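Local coordinates for protein ribonucleoside-diphosphate reductase subunit beta (Bacillus halodurans C-125, PDB 2RCC) that probably supplies the deoxyribonucleotides for DNA synthesis by helping to reduce ribonucleoside diphosphates, as the di-iron small subunit of ribonucleotide reductase, at residues Y42-N47 with V224-N229; R98-L103 with A110-L115; E144-D149 with R266-D271. All blocks are in the same frame, centred on the assembly; numbering follows the deposited sequence.

How the contacts relate
From the N terminus, helix 41-50 opens contact 1 and meets helix 207-237 after 176 intervening residues. Contact 2 opens and closes within that span, joining the end of helix 95-100 to the next helix, 106-133. Contact 3 opens at 144-149 before contact 1 has closed at 224-229, and itself closes at 266-271, so these two long loops cross. Contacts 1 and 2 touch: F227 packs on L115 and the selenium of M112, and Y45 on L111, making one core region whose segments also reach the second subunit. Contact 3 lies across the centre of the chain, about 34 Å from contact 1 between centres, and ties the ends of helices 136-147 and 244-268.

Contact 1. Residues Y42-N47 with V224-N229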
ATOM      1  N   TYR A  42       9.441  -5.531  10.936  1.00 17.51           N
ATOM      2  CA  TYR A  42       9.961  -4.145  10.840  1.00 14.15           C
ATOM      3  C   TYR A  42      11.210  -4.096   9.991  1.00 17.11           C
ATOM      4  O   TYR A  42      11.327  -3.183   9.173  1.00 16.40           O
ATOM      5  CB  TYR A  42      10.156  -3.472  12.214  1.00 17.37           C
ATOM      6  CG  TYR A  42      10.258  -1.943  12.284  1.00 20.17           C
ATOM      7  CD1 TYR A  42       9.825  -1.084  11.241  1.00 21.34           C
ATOM      8  CD2 TYR A  42      10.642  -1.338  13.471  1.00 18.29           C
ATOM      9  CE1 TYR A  42       9.891   0.342  11.376  1.00 24.49           C
ATOM     10  CE2 TYR A  42      10.672   0.071  13.616  1.00 21.64           C
ATOM     11  CZ  TYR A  42      10.319   0.907  12.578  1.00 20.61           C
ATOM     12  OH  TYR A  42      10.354   2.293  12.793  1.00 24.34           O
ATOM     13  N   PRO A  43      12.163  -5.026  10.211  1.00 18.82           N
ATOM     14  CA  PRO A  43      13.280  -5.120   9.283  1.00 19.60           C
ATOM     15  C   PRO A  43      12.876  -5.303   7.815  1.00 19.07           C
ATOM     16  O   PRO A  43      13.502  -4.716   6.943  1.00 19.99           O
ATOM     17  CB  PRO A  43      14.041  -6.336   9.786  1.00 19.99           C
ATOM     18  CG  PRO A  43      13.719  -6.438  11.181  1.00 21.08           C
ATOM     19  CD  PRO A  43      12.362  -5.944  11.355  1.00 20.15           C
ATOM     20  N   LEU A  44      11.850  -6.105   7.533  1.00 21.30           N
ATOM     21  CA  LEU A  44      11.359  -6.251   6.157  1.00 18.02           C
ATOM     22  C   LEU A  44      10.804  -4.926   5.602  1.00 18.27           C
ATOM     23  O   LEU A  44      11.139  -4.508   4.495  1.00 15.87           O
ATOM     24  CB  LEU A  44      10.309  -7.369   6.088  1.00 19.43           C
ATOM     25  CG  LEU A  44       9.654  -7.632   4.737  1.00 23.17           C
ATOM     26  CD1 LEU A  44      10.684  -7.863   3.606  1.00 17.34           C
ATOM     27  CD2 LEU A  44       8.742  -8.808   4.919  1.00 19.14           C
ATOM     28  N   TYR A  45       9.966  -4.244   6.372  1.00 15.36           N
ATOM     29  CA  TYR A  45       9.493  -2.938   5.979  1.00 14.50           C
ATOM     30  C   TYR A  45      10.637  -1.993   5.619  1.00 17.29           C
ATOM     31  O   TYR A  45      10.627  -1.360   4.551  1.00 17.93           O
ATOM     32  CB  TYR A  45       8.614  -2.303   7.082  1.00 12.66           C
ATOM     33  CG  TYR A  45       8.354  -0.835   6.879  1.00 15.38           C
ATOM     34  CD1 TYR A  45       7.347  -0.368   6.025  1.00 16.89           C
ATOM     35  CD2 TYR A  45       9.145   0.106   7.493  1.00 18.33           C
ATOM     36  CE1 TYR A  45       7.144   0.979   5.845  1.00 15.51           C
ATOM     37  CE2 TYR A  45       8.962   1.413   7.280  1.00 17.59           C
ATOM     38  CZ  TYR A  45       7.957   1.862   6.477  1.00 13.95           C
ATOM     39  OH  TYR A  45       7.835   3.235   6.341  1.00 16.43           O
ATOM     40  N   LYS A  46      11.633  -1.936   6.484  1.00 19.44           N
ATOM     41  CA  LYS A  46      12.810  -1.059   6.307  1.00 17.33           C
ATOM     42  C   LYS A  46      13.591  -1.394   5.022  1.00 21.84           C
ATOM     43  O   LYS A  46      14.042  -0.482   4.329  1.00 19.80           O
ATOM     44  CB  LYS A  46      13.737  -1.142   7.518  1.00 20.32           C
ATOM     45  CG  LYS A  46      13.183  -0.519   8.778  1.00 28.11           C
ATOM     46  CD  LYS A  46      14.054  -0.818  10.000  1.00 24.79           C
ATOM     47  CE  LYS A  46      13.478  -0.148  11.252  1.00 34.87           C
ATOM     48  NZ  LYS A  46      14.274  -0.422  12.498  1.00 40.37           N
ATOM     49  N   ASN A  47      13.707  -2.684   4.706  1.00 18.85           N
ATOM     50  CA  ASN A  47      14.408  -3.103   3.496  0.50 19.75           C
ATOM     51  C   ASN A  47      13.590  -2.726   2.263  1.00 21.88           C
ATOM     52  O   ASN A  47      14.151  -2.254   1.284  1.00 24.14           O
ATOM     53  CB  ASN A  47      14.758  -4.604   3.520  0.50 22.32           C
ATOM     54  CG  ASN A  47      15.858  -4.950   4.529  0.50 18.21           C
ATOM     55  OD1 ASN A  47      16.798  -4.190   4.756  0.50 33.74           O
ATOM     56  ND2 ASN A  47      15.760  -6.143   5.102  0.50 35.38           N
ATOM     57  N   VAL A 224       8.238 -12.782  -1.845  1.00 19.25           N
ATOM     58  CA  VAL A 224       8.330 -14.237  -1.590  1.00 19.01           C
ATOM     59  C   VAL A 224       8.776 -14.518  -0.150  1.00 19.07           C
ATOM     60  O   VAL A 224       8.266 -15.409   0.477  1.00 17.76           O
ATOM     61  CB  VAL A 224       9.311 -14.957  -2.568  1.00 21.36           C
ATOM     62  CG1 VAL A 224       9.500 -16.412  -2.166  1.00 23.41           C
ATOM     63  CG2 VAL A 224       8.801 -14.858  -4.009  1.00 20.21           C
ATOM     64  N   TYR A 225       9.738 -13.747   0.365  1.00 18.83           N
ATOM     65  CA  TYR A 225      10.180 -13.874   1.742  1.00 18.39           C
ATOM     66  C   TYR A 225       8.975 -13.665   2.696  1.00 18.59           C
ATOM     67  O   TYR A 225       8.774 -14.471   3.603  1.00 19.06           O
ATOM     68  CB  TYR A 225      11.327 -12.891   2.023  1.00 18.57           C
ATOM     69  CG  TYR A 225      11.768 -12.772   3.449  1.00 23.00           C
ATOM     70  CD1 TYR A 225      12.674 -13.672   4.015  1.00 28.47           C
ATOM     71  CD2 TYR A 225      11.303 -11.730   4.242  1.00 24.47           C
ATOM     72  CE1 TYR A 225      13.069 -13.544   5.333  1.00 21.91           C
ATOM     73  CE2 TYR A 225      11.680 -11.617   5.538  1.00 22.84           C
ATOM     74  CZ  TYR A 225      12.559 -12.508   6.077  1.00 22.49           C
ATOM     75  OH  TYR A 225      12.916 -12.299   7.380  1.00 23.01           O
ATOM     76  N   LEU A 226       8.160 -12.646   2.445  1.00 17.95           N
ATOM     77  CA  LEU A 226       6.971 -12.391   3.256  1.00 17.77           C
ATOM     78  C   LEU A 226       5.999 -13.584   3.203  1.00 18.26           C
ATOM     79  O   LEU A 226       5.547 -14.098   4.243  1.00 15.90           O
ATOM     80  CB  LEU A 226       6.248 -11.134   2.786  1.00 16.79           C
ATOM     81  CG  LEU A 226       4.933 -10.764   3.498  1.00 19.62           C
ATOM     82  CD1 LEU A 226       5.120 -10.635   4.988  1.00 19.80           C
ATOM     83  CD2 LEU A 226       4.339  -9.524   2.876  1.00 19.69           C
ATOM     84  N   PHE A 227       5.654 -13.988   1.994  1.00 17.80           N
ATOM     85  CA  PHE A 227       4.706 -15.107   1.842  1.00 18.56           C
ATOM     86  C   PHE A 227       5.197 -16.438   2.421  1.00 17.96           C
ATOM     87  O   PHE A 227       4.414 -17.186   3.001  1.00 18.34           O
ATOM     88  CB  PHE A 227       4.306 -15.285   0.377  1.00 17.64           C
ATOM     89  CG  PHE A 227       3.608 -14.084  -0.234  1.00 20.06           C
ATOM     90  CD1 PHE A 227       2.498 -13.521   0.382  1.00 27.34           C
ATOM     91  CD2 PHE A 227       4.008 -13.588  -1.498  1.00 23.64           C
ATOM     92  CE1 PHE A 227       1.839 -12.440  -0.207  1.00 30.17           C
ATOM     93  CE2 PHE A 227       3.359 -12.516  -2.076  1.00 24.47           C
ATOM     94  CZ  PHE A 227       2.287 -11.938  -1.434  1.00 28.76           C
ATOM     95  N   THR A 228       6.471 -16.765   2.243  1.00 18.90           N
ATOM     96  CA  THR A 228       7.011 -18.007   2.803  1.00 17.04           C
ATOM     97  C   THR A 228       7.077 -17.982   4.337  1.00 17.80           C
ATOM     98  O   THR A 228       6.862 -19.008   5.009  1.00 17.25           O
ATOM     99  CB  THR A 228       8.357 -18.430   2.134  1.00 20.23           C
ATOM    100  OG1 THR A 228       9.365 -17.465   2.382  1.00 17.67           O
ATOM    101  CG2 THR A 228       8.198 -18.582   0.658  1.00 16.17           C
ATOM    102  N   ASN A 229       7.349 -16.813   4.906  1.00 19.13           N
ATOM    103  CA  ASN A 229       7.311 -16.625   6.346  1.00 19.76           C
ATOM    104  C   ASN A 229       5.892 -16.833   6.866  1.00 19.54           C
ATOM    105  O   ASN A 229       5.700 -17.557   7.837  1.00 21.89           O
ATOM    106  CB  ASN A 229       7.805 -15.236   6.770  1.00 18.52           C
ATOM    107  CG  ASN A 229       9.327 -15.108   6.846  1.00 25.42           C
ATOM    108  OD1 ASN A 229      10.058 -16.038   6.635  1.00 28.65           O
ATOM    109  ND2 ASN A 229       9.787 -13.926   7.181  1.00 32.17           N
TER
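Y225 and L226, which meet L44 here, sit on a helical turn closed by the 2.9 Å bond from T228 N to V224 O; N229 N likewise reaches Y225 O. No hydrogen bond joins 42-47 to 224-229. What bridges the two is L44, whose CG lies opposite its own backbone N (chi1 178°), an extended placement that carries both methyls out from helix 41-50. CD2 of L44 comes to the edge of the Y225 ring, near its plane, 3.9 Å from CD2 of Y225, while CD1 of L44 stands 4.0 Å from the same ring carbon. The leucine and the tyrosine lie alongside, running in opposite directions. The L44 methyl CD2 also rests 4.0 Å from CB of L226, and these two leucines cross at about a right angle. ND2 of N229 lies over one face of the Y225 ring, offset toward its rim, so the ring meets the leucine at its edge and its own helix at a face. W40 packs on Y225, L226 and N229, and Q124 of the second subunit binds the hydroxyls of Y42 and Y45. At this point the two helices meet by apolar packing of L44 on Y225 and L226, with no hydrogen bond to set direction, close to H223, one turn before L226 and an iron ligand by similarity.

Contact 2. Residues R98-L103 with A110-L115; sequences RAAEYL and ALMSVL
M112, present as selenomethionine, points its side chain into the angle between A100 and L103, and the contact is organised round its CG. From the helical side, CB of A100 comes to 3.9 Å from CG of M112 and stands 4.1 Å from CB of M112, so the small methyl lies against the base of the longer chain. From the turn, CD1 of L103 approaches the same CG of M112 to 3.8 Å, and the leucine and the selenomethionine cross at about a right angle. CD1 is the L103 branch that does the touching. The selenomethionine bends at both chi2 (-54°) and chi3 (-65°), which curls the chain so that CG is the part offered to A100 and L103. The backbones are nearest at A100 and M112, whose CA atoms are 6.9 Å apart. A100 and L103 are brought to one side by a type I beta turn, in which L103 N bonds to A100 O at 3.1 Å. R8 NH1 is hydrogen-bonded to the carbonyl oxygens of both A100 and L103, the first and last residues of the turn, while F175 of helix 172-187 packs on L103. On the second helix, S113 OG is hydrogen-bonded to S116 OG of the second subunit, so M112 looks into its own chain as its neighbour faces the dimer partner. The contact thus belongs to a short helix and beta turn leading into the long helix 106-133 of the ferritin-like bundle, the helix that carries the iron ligands E119 and H122, assigned by similarity.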
ATOM      1  N   ARG A  98      -8.036  -9.405  -1.604  1.00 23.36           N
ATOM      2  CA  ARG A  98      -9.272  -9.858  -0.945  1.00 23.15           C
ATOM      3  C   ARG A  98      -8.905 -10.792   0.233  1.00 22.74           C
ATOM      4  O   ARG A  98      -9.544 -10.735   1.276  1.00 21.26           O
ATOM      5  CB  ARG A  98     -10.238 -10.562  -1.897  1.00 23.88           C
ATOM      6  N   ALA A  99      -7.862 -11.624   0.067  1.00 18.07           N
ATOM      7  CA  ALA A  99      -7.407 -12.531   1.139  1.00 18.75           C
ATOM      8  C   ALA A  99      -6.737 -11.723   2.250  1.00 15.73           C
ATOM      9  O   ALA A  99      -6.840 -12.042   3.450  1.00 16.24           O
ATOM     10  CB  ALA A  99      -6.419 -13.578   0.575  1.00 16.46           C
ATOM     11  N   ALA A 100      -6.055 -10.656   1.844  1.00 14.26           N
ATOM     12  CA  ALA A 100      -5.341  -9.765   2.784  1.00 12.18           C
ATOM     13  C   ALA A 100      -6.260  -9.158   3.826  1.00 13.72           C
ATOM     14  O   ALA A 100      -5.824  -8.925   4.943  1.00 13.62           O
ATOM     15  CB  ALA A 100      -4.528  -8.638   2.035  1.00 13.87           C
ATOM     16  N   GLU A 101      -7.538  -8.966   3.494  1.00 14.31           N
ATOM     17  CA  GLU A 101      -8.527  -8.437   4.446  1.00 15.29           C
ATOM     18  C   GLU A 101      -8.772  -9.342   5.700  1.00 16.77           C
ATOM     19  O   GLU A 101      -9.336  -8.893   6.672  1.00 13.58           O
ATOM     20  CB  GLU A 101      -9.845  -8.149   3.714  1.00 14.90           C
ATOM     21  CG  GLU A 101     -10.707  -7.140   4.416  1.00 21.04           C
ATOM     22  CD  GLU A 101     -11.937  -6.704   3.596  1.00 21.17           C
ATOM     23  OE1 GLU A 101     -12.323  -7.376   2.611  1.00 26.35           O
ATOM     24  OE2 GLU A 101     -12.532  -5.680   3.978  1.00 23.03           O
ATOM     25  N   TYR A 102      -8.321 -10.592   5.651  1.00 14.36           N
ATOM     26  CA  TYR A 102      -8.447 -11.585   6.738  1.00 13.57           C
ATOM     27  C   TYR A 102      -7.218 -11.690   7.624  1.00 15.12           C
ATOM     28  O   TYR A 102      -7.234 -12.405   8.622  1.00 13.44           O
ATOM     29  CB  TYR A 102      -8.807 -12.955   6.138  1.00 15.30           C
ATOM     30  CG  TYR A 102     -10.161 -12.938   5.508  1.00 14.99           C
ATOM     31  CD1 TYR A 102     -11.295 -13.269   6.236  1.00 18.62           C
ATOM     32  CD2 TYR A 102     -10.325 -12.561   4.184  1.00 19.10           C
ATOM     33  CE1 TYR A 102     -12.557 -13.225   5.662  1.00 12.77           C
ATOM     34  CE2 TYR A 102     -11.578 -12.510   3.612  1.00 19.73           C
ATOM     35  CZ  TYR A 102     -12.690 -12.847   4.358  1.00 24.31           C
ATOM     36  OH  TYR A 102     -13.949 -12.787   3.786  1.00 24.26           O
ATOM     37  N   LEU A 103      -6.153 -10.955   7.291  1.00 15.18           N
ATOM     38  CA  LEU A 103      -4.979 -10.942   8.142  1.00 14.89           C
ATOM     39  C   LEU A 103      -5.265 -10.139   9.399  1.00 15.54           C
ATOM     40  O   LEU A 103      -5.498  -8.931   9.322  1.00 16.12           O
ATOM     41  CB  LEU A 103      -3.809 -10.313   7.444  1.00 12.59           C
ATOM     42  CG  LEU A 103      -3.137 -11.147   6.360  1.00 16.59           C
ATOM     43  CD1 LEU A 103      -2.267 -10.259   5.481  1.00 15.24           C
ATOM     44  CD2 LEU A 103      -2.351 -12.315   6.937  1.00 17.20           C
ATOM     45  N   ALA A 110      -0.219  -3.813   6.804  1.00 12.61           N
ATOM     46  CA  ALA A 110       0.552  -2.683   6.273  1.00  9.84           C
ATOM     47  C   ALA A 110       1.524  -3.126   5.159  1.00 12.24           C
ATOM     48  O   ALA A 110       1.690  -2.449   4.111  1.00 12.63           O
ATOM     49  CB  ALA A 110       1.316  -1.987   7.397  1.00 10.04           C
ATOM     50  N   LEU A 111       2.185  -4.243   5.377  1.00 10.19           N
ATOM     51  CA  LEU A 111       3.126  -4.754   4.365  1.00 10.70           C
ATOM     52  C   LEU A 111       2.385  -5.132   3.074  1.00 12.09           C
ATOM     53  O   LEU A 111       2.903  -4.949   1.991  1.00 13.69           O
ATOM     54  CB  LEU A 111       3.985  -5.884   4.941  1.00 10.40           C
ATOM     55  CG  LEU A 111       5.034  -5.558   6.009  1.00  9.81           C
ATOM     56  CD1 LEU A 111       5.512  -6.876   6.678  1.00 15.79           C
ATOM     57  CD2 LEU A 111       6.173  -4.722   5.375  1.00 11.92           C
HETATM   58  N   MSE A 112       1.160  -5.605   3.190  1.00 12.53           N
HETATM   59  CA  MSE A 112       0.339  -5.884   1.990  1.00 11.99           C
HETATM   60  C   MSE A 112       0.024  -4.596   1.234  1.00 14.51           C
HETATM   61  O   MSE A 112       0.011  -4.599   0.013  1.00 13.35           O
HETATM   62  CB  MSE A 112      -0.922  -6.665   2.330  1.00 15.41           C
HETATM   63  CG  MSE A 112      -0.715  -8.076   2.826  1.00 14.41           C
HETATM   64 SE   MSE A 112       0.343  -9.204   1.663  0.75 13.57          SE
HETATM   65  CE  MSE A 112      -0.833  -9.306   0.087  1.00 22.98           C
ATOM     66  N   SER A 113      -0.164  -3.486   1.956  1.00 15.46           N
ATOM     67  CA  SER A 113      -0.340  -2.183   1.329  1.00 12.97           C
ATOM     68  C   SER A 113       0.926  -1.781   0.542  1.00 15.07           C
ATOM     69  O   SER A 113       0.828  -1.327  -0.593  1.00 13.00           O
ATOM     70  CB  SER A 113      -0.737  -1.115   2.366  1.00 13.92           C
ATOM     71  OG  SER A 113      -0.755   0.166   1.809  1.00 17.51           O
ATOM     72  N   VAL A 114       2.096  -1.952   1.151  1.00 12.34           N
ATOM     73  CA  VAL A 114       3.365  -1.658   0.498  1.00 13.33           C
ATOM     74  C   VAL A 114       3.497  -2.572  -0.741  1.00 13.39           C
ATOM     75  O   VAL A 114       3.819  -2.078  -1.797  1.00 13.80           O
ATOM     76  CB  VAL A 114       4.586  -1.834   1.453  1.00 16.40           C
ATOM     77  CG1 VAL A 114       5.908  -1.627   0.687  1.00 10.69           C
ATOM     78  CG2 VAL A 114       4.466  -0.949   2.696  1.00  9.25           C
ATOM     79  N   LEU A 115       3.117  -3.847  -0.652  1.00 13.15           N
ATOM     80  CA  LEU A 115       3.197  -4.770  -1.813  1.00 13.34           C
ATOM     81  C   LEU A 115       2.314  -4.318  -2.967  1.00 17.88           C
ATOM     82  O   LEU A 115       2.703  -4.385  -4.139  1.00 17.05           O
ATOM     83  CB  LEU A 115       2.779  -6.249  -1.491  1.00 15.55           C
ATOM     84  CG  LEU A 115       3.898  -7.215  -1.159  1.00 21.68           C
ATOM     85  CD1 LEU A 115       4.622  -6.787   0.102  1.00 29.46           C
ATOM     86  CD2 LEU A 115       3.450  -8.666  -1.049  1.00 16.49           C
TER

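Contact 3. Residues E144-D149 with R266-D271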
ATOM      1  N   GLU A 144      -4.279  -6.721 -28.242  1.00 28.00           N
ATOM      2  CA  GLU A 144      -5.384  -7.392 -28.900  1.00 29.74           C
ATOM      3  C   GLU A 144      -5.014  -8.860 -29.153  1.00 28.87           C
ATOM      4  O   GLU A 144      -5.832  -9.746 -28.908  1.00 26.79           O
ATOM      5  CB  GLU A 144      -5.752  -6.658 -30.185  1.00 31.23           C
ATOM      6  CG  GLU A 144      -7.106  -7.023 -30.793  1.00 41.91           C
ATOM      7  CD  GLU A 144      -8.304  -6.607 -29.933  1.00 52.28           C
ATOM      8  OE1 GLU A 144      -8.154  -5.750 -29.025  1.00 49.13           O
ATOM      9  OE2 GLU A 144      -9.406  -7.143 -30.184  1.00 66.34           O
ATOM     10  N   TYR A 145      -3.782  -9.118 -29.597  1.00 30.16           N
ATOM     11  CA  TYR A 145      -3.325 -10.503 -29.753  1.00 30.57           C
ATOM     12  C   TYR A 145      -3.343 -11.257 -28.437  1.00 28.53           C
ATOM     13  O   TYR A 145      -3.816 -12.390 -28.397  1.00 27.87           O
ATOM     14  CB  TYR A 145      -1.945 -10.594 -30.377  1.00 32.85           C
ATOM     15  CG  TYR A 145      -1.961 -10.417 -31.871  1.00 39.47           C
ATOM     16  CD1 TYR A 145      -2.555 -11.380 -32.689  1.00 39.65           C
ATOM     17  CD2 TYR A 145      -1.354  -9.319 -32.481  1.00 41.74           C
ATOM     18  CE1 TYR A 145      -2.568 -11.246 -34.056  1.00 43.63           C
ATOM     19  CE2 TYR A 145      -1.364  -9.180 -33.863  1.00 43.06           C
ATOM     20  CZ  TYR A 145      -1.974 -10.147 -34.637  1.00 42.45           C
ATOM     21  OH  TYR A 145      -1.994 -10.020 -36.001  1.00 51.38           O
ATOM     22  N   TRP A 146      -2.845 -10.642 -27.368  1.00 24.68           N
ATOM     23  CA  TRP A 146      -2.907 -11.305 -26.064  1.00 26.04           C
ATOM     24  C   TRP A 146      -4.341 -11.482 -25.562  1.00 28.41           C
ATOM     25  O   TRP A 146      -4.636 -12.500 -24.956  1.00 28.05           O
ATOM     26  CB  TRP A 146      -2.071 -10.605 -25.009  1.00 24.34           C
ATOM     27  CG  TRP A 146      -0.625 -10.910 -25.117  1.00 21.73           C
ATOM     28  CD1 TRP A 146       0.373 -10.043 -25.363  1.00 21.92           C
ATOM     29  CD2 TRP A 146      -0.026 -12.203 -25.015  1.00 19.98           C
ATOM     30  NE1 TRP A 146       1.575 -10.706 -25.401  1.00 22.44           N
ATOM     31  CE2 TRP A 146       1.351 -12.038 -25.189  1.00 14.51           C
ATOM     32  CE3 TRP A 146      -0.528 -13.487 -24.783  1.00 17.51           C
ATOM     33  CZ2 TRP A 146       2.239 -13.103 -25.135  1.00 20.55           C
ATOM     34  CZ3 TRP A 146       0.357 -14.541 -24.707  1.00 19.33           C
ATOM     35  CH2 TRP A 146       1.717 -14.343 -24.900  1.00 19.40           C
ATOM     36  N   LYS A 147      -5.207 -10.507 -25.852  1.00 29.99           N
ATOM     37  CA  LYS A 147      -6.608 -10.529 -25.446  1.00 31.37           C
ATOM     38  C   LYS A 147      -7.301 -11.782 -25.967  1.00 33.52           C
ATOM     39  O   LYS A 147      -8.081 -12.392 -25.233  1.00 37.12           O
ATOM     40  CB  LYS A 147      -7.340  -9.271 -25.941  1.00 30.93           C
ATOM     41  N   HIS A 148      -6.991 -12.176 -27.202  1.00 32.89           N
ATOM     42  CA  HIS A 148      -7.557 -13.377 -27.814  1.00 34.54           C
ATOM     43  C   HIS A 148      -6.608 -14.589 -27.818  1.00 32.30           C
ATOM     44  O   HIS A 148      -6.758 -15.466 -28.648  1.00 32.67           O
ATOM     45  CB  HIS A 148      -7.990 -13.070 -29.244  1.00 35.79           C
ATOM     46  CG  HIS A 148      -8.877 -11.872 -29.355  1.00 45.71           C
ATOM     47  ND1 HIS A 148     -10.139 -11.830 -28.799  1.00 53.84           N
ATOM     48  CD2 HIS A 148      -8.699 -10.685 -29.982  1.00 53.20           C
ATOM     49  CE1 HIS A 148     -10.687 -10.656 -29.051  1.00 54.13           C
ATOM     50  NE2 HIS A 148      -9.837  -9.945 -29.773  1.00 58.13           N
ATOM     51  N   ASP A 149      -5.654 -14.654 -26.895  1.00 30.51           N
ATOM     52  CA  ASP A 149      -4.728 -15.785 -26.847  1.00 29.61           C
ATOM     53  C   ASP A 149      -5.277 -16.898 -25.934  1.00 31.28           C
ATOM     54  O   ASP A 149      -5.631 -16.661 -24.773  1.00 30.93           O
ATOM     55  CB  ASP A 149      -3.333 -15.332 -26.416  1.00 28.43           C
ATOM     56  CG  ASP A 149      -2.311 -16.432 -26.537  1.00 29.47           C
ATOM     57  OD1 ASP A 149      -2.235 -17.273 -25.621  1.00 27.51           O
ATOM     58  OD2 ASP A 149      -1.570 -16.453 -27.538  1.00 20.92           O
ATOM     59  N   ARG A 266       8.110 -22.322 -23.950  1.00 15.84           N
ATOM     60  CA  ARG A 266       8.157 -22.975 -25.263  1.00 18.10           C
ATOM     61  C   ARG A 266       7.357 -22.227 -26.348  1.00 18.25           C
ATOM     62  O   ARG A 266       7.744 -22.175 -27.514  1.00 17.78           O
ATOM     63  CB  ARG A 266       7.649 -24.408 -25.171  1.00 16.05           C
ATOM     64  CG  ARG A 266       8.652 -25.401 -24.631  1.00 19.68           C
ATOM     65  CD  ARG A 266       8.047 -26.823 -24.622  1.00 27.61           C
ATOM     66  NE  ARG A 266       7.476 -27.182 -23.325  1.00 38.86           N
ATOM     67  CZ  ARG A 266       7.968 -28.079 -22.460  1.00 47.47           C
ATOM     68  NH1 ARG A 266       9.037 -28.843 -22.721  1.00 55.83           N
ATOM     69  NH2 ARG A 266       7.336 -28.261 -21.306  1.00 56.66           N
ATOM     70  N   TYR A 267       6.220 -21.689 -25.944  1.00 17.86           N
ATOM     71  CA  TYR A 267       5.311 -20.968 -26.823  1.00 19.67           C
ATOM     72  C   TYR A 267       5.894 -19.669 -27.364  1.00 20.63           C
ATOM     73  O   TYR A 267       5.763 -19.368 -28.539  1.00 22.32           O
ATOM     74  CB  TYR A 267       4.058 -20.671 -26.000  1.00 20.79           C
ATOM     75  CG  TYR A 267       2.904 -19.985 -26.675  1.00 24.38           C
ATOM     76  CD1 TYR A 267       2.367 -20.497 -27.840  1.00 22.74           C
ATOM     77  CD2 TYR A 267       2.253 -18.906 -26.064  1.00 27.86           C
ATOM     78  CE1 TYR A 267       1.272 -19.914 -28.442  1.00 25.10           C
ATOM     79  CE2 TYR A 267       1.146 -18.323 -26.646  1.00 22.23           C
ATOM     80  CZ  TYR A 267       0.669 -18.831 -27.854  1.00 29.31           C
ATOM     81  OH  TYR A 267      -0.428 -18.281 -28.473  1.00 26.71           O
ATOM     82  N   ILE A 268       6.539 -18.908 -26.498  1.00 21.16           N
ATOM     83  CA  ILE A 268       7.059 -17.576 -26.860  1.00 25.33           C
ATOM     84  C   ILE A 268       8.520 -17.501 -27.282  1.00 23.59           C
ATOM     85  O   ILE A 268       8.856 -16.705 -28.156  1.00 20.88           O
ATOM     86  CB  ILE A 268       6.844 -16.577 -25.683  1.00 23.56           C
ATOM     87  CG1 ILE A 268       5.374 -16.504 -25.332  1.00 27.07           C
ATOM     88  CG2 ILE A 268       7.337 -15.148 -26.029  1.00 22.68           C
ATOM     89  CD1 ILE A 268       5.051 -15.280 -24.480  1.00 31.35           C
ATOM     90  N   ILE A 269       9.383 -18.286 -26.637  1.00 22.86           N
ATOM     91  CA  ILE A 269      10.817 -18.254 -26.891  1.00 22.45           C
ATOM     92  C   ILE A 269      11.278 -19.531 -27.565  1.00 20.91           C
ATOM     93  O   ILE A 269      11.836 -19.461 -28.639  1.00 21.93           O
ATOM     94  CB  ILE A 269      11.631 -17.976 -25.581  1.00 25.08           C
ATOM     95  CG1 ILE A 269      11.367 -16.561 -25.067  1.00 26.55           C
ATOM     96  CG2 ILE A 269      13.148 -18.120 -25.841  1.00 19.87           C
ATOM     97  CD1 ILE A 269      11.722 -16.388 -23.615  1.00 26.70           C
ATOM     98  N   GLY A 270      11.058 -20.690 -26.951  1.00 20.70           N
ATOM     99  CA  GLY A 270      11.499 -21.959 -27.546  1.00 21.80           C
ATOM    100  C   GLY A 270      12.995 -21.981 -27.841  1.00 17.71           C
ATOM    101  O   GLY A 270      13.800 -21.549 -27.017  1.00 19.17           O
ATOM    102  N   ASP A 271      13.344 -22.409 -29.046  1.00 18.04           N
ATOM    103  CA  ASP A 271      14.735 -22.497 -29.503  1.00 17.82           C
ATOM    104  C   ASP A 271      15.081 -21.360 -30.489  1.00 17.49           C
ATOM    105  O   ASP A 271      15.980 -21.499 -31.288  1.00 20.40           O
ATOM    106  CB  ASP A 271      14.986 -23.894 -30.132  1.00 19.86           C
ATOM    107  CG  ASP A 271      14.161 -24.155 -31.403  1.00 23.00           C
ATOM    108  OD1 ASP A 271      13.258 -23.361 -31.738  1.00 23.29           O
ATOM    109  OD2 ASP A 271      14.402 -25.188 -32.060  1.00 28.39           O
TER
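D149 and Y267 face each other between the two helix ends, modelled with a hydrogen bond from the Y267 hydroxyl to D149 that is doubtfully short. The separation from OH of Y267 to OD2 of D149, 2.3 Å, should not be taken literally. As modelled, OD2 comes to the edge of the ring in its plane, with carboxylate and ring planes 59° apart. The firm role of D149 is that of an N-cap: its other carboxylate oxygen, OD1, caps the backbone N of L152. Apolar packing is carried by W146 and I268. CD1 of I268 meets the six-membered end of the indole at its edge, in plane, 3.5 Å from CH2 of W146. CE2 of Y267 lies 4.3 Å from CZ3 of W146, approaching obliquely. The indole is directed there by a chi1 of -79°, with CG set opposite the carbonyl carbon, and its NE1 is bound to the carbonyl of K80, which should limit its rotation; L84 and L152 pack on it. Within the first segment, NE2 of H148 donates to OE2 of E144 at 2.9 Å, from 51° above the carboxylate plane. Taken together, the contact is the packing of two helix ends, those of helices 136-147 and 244-268, with D149 as N-cap of helix 150-168, in the ferritin-like helical bundle.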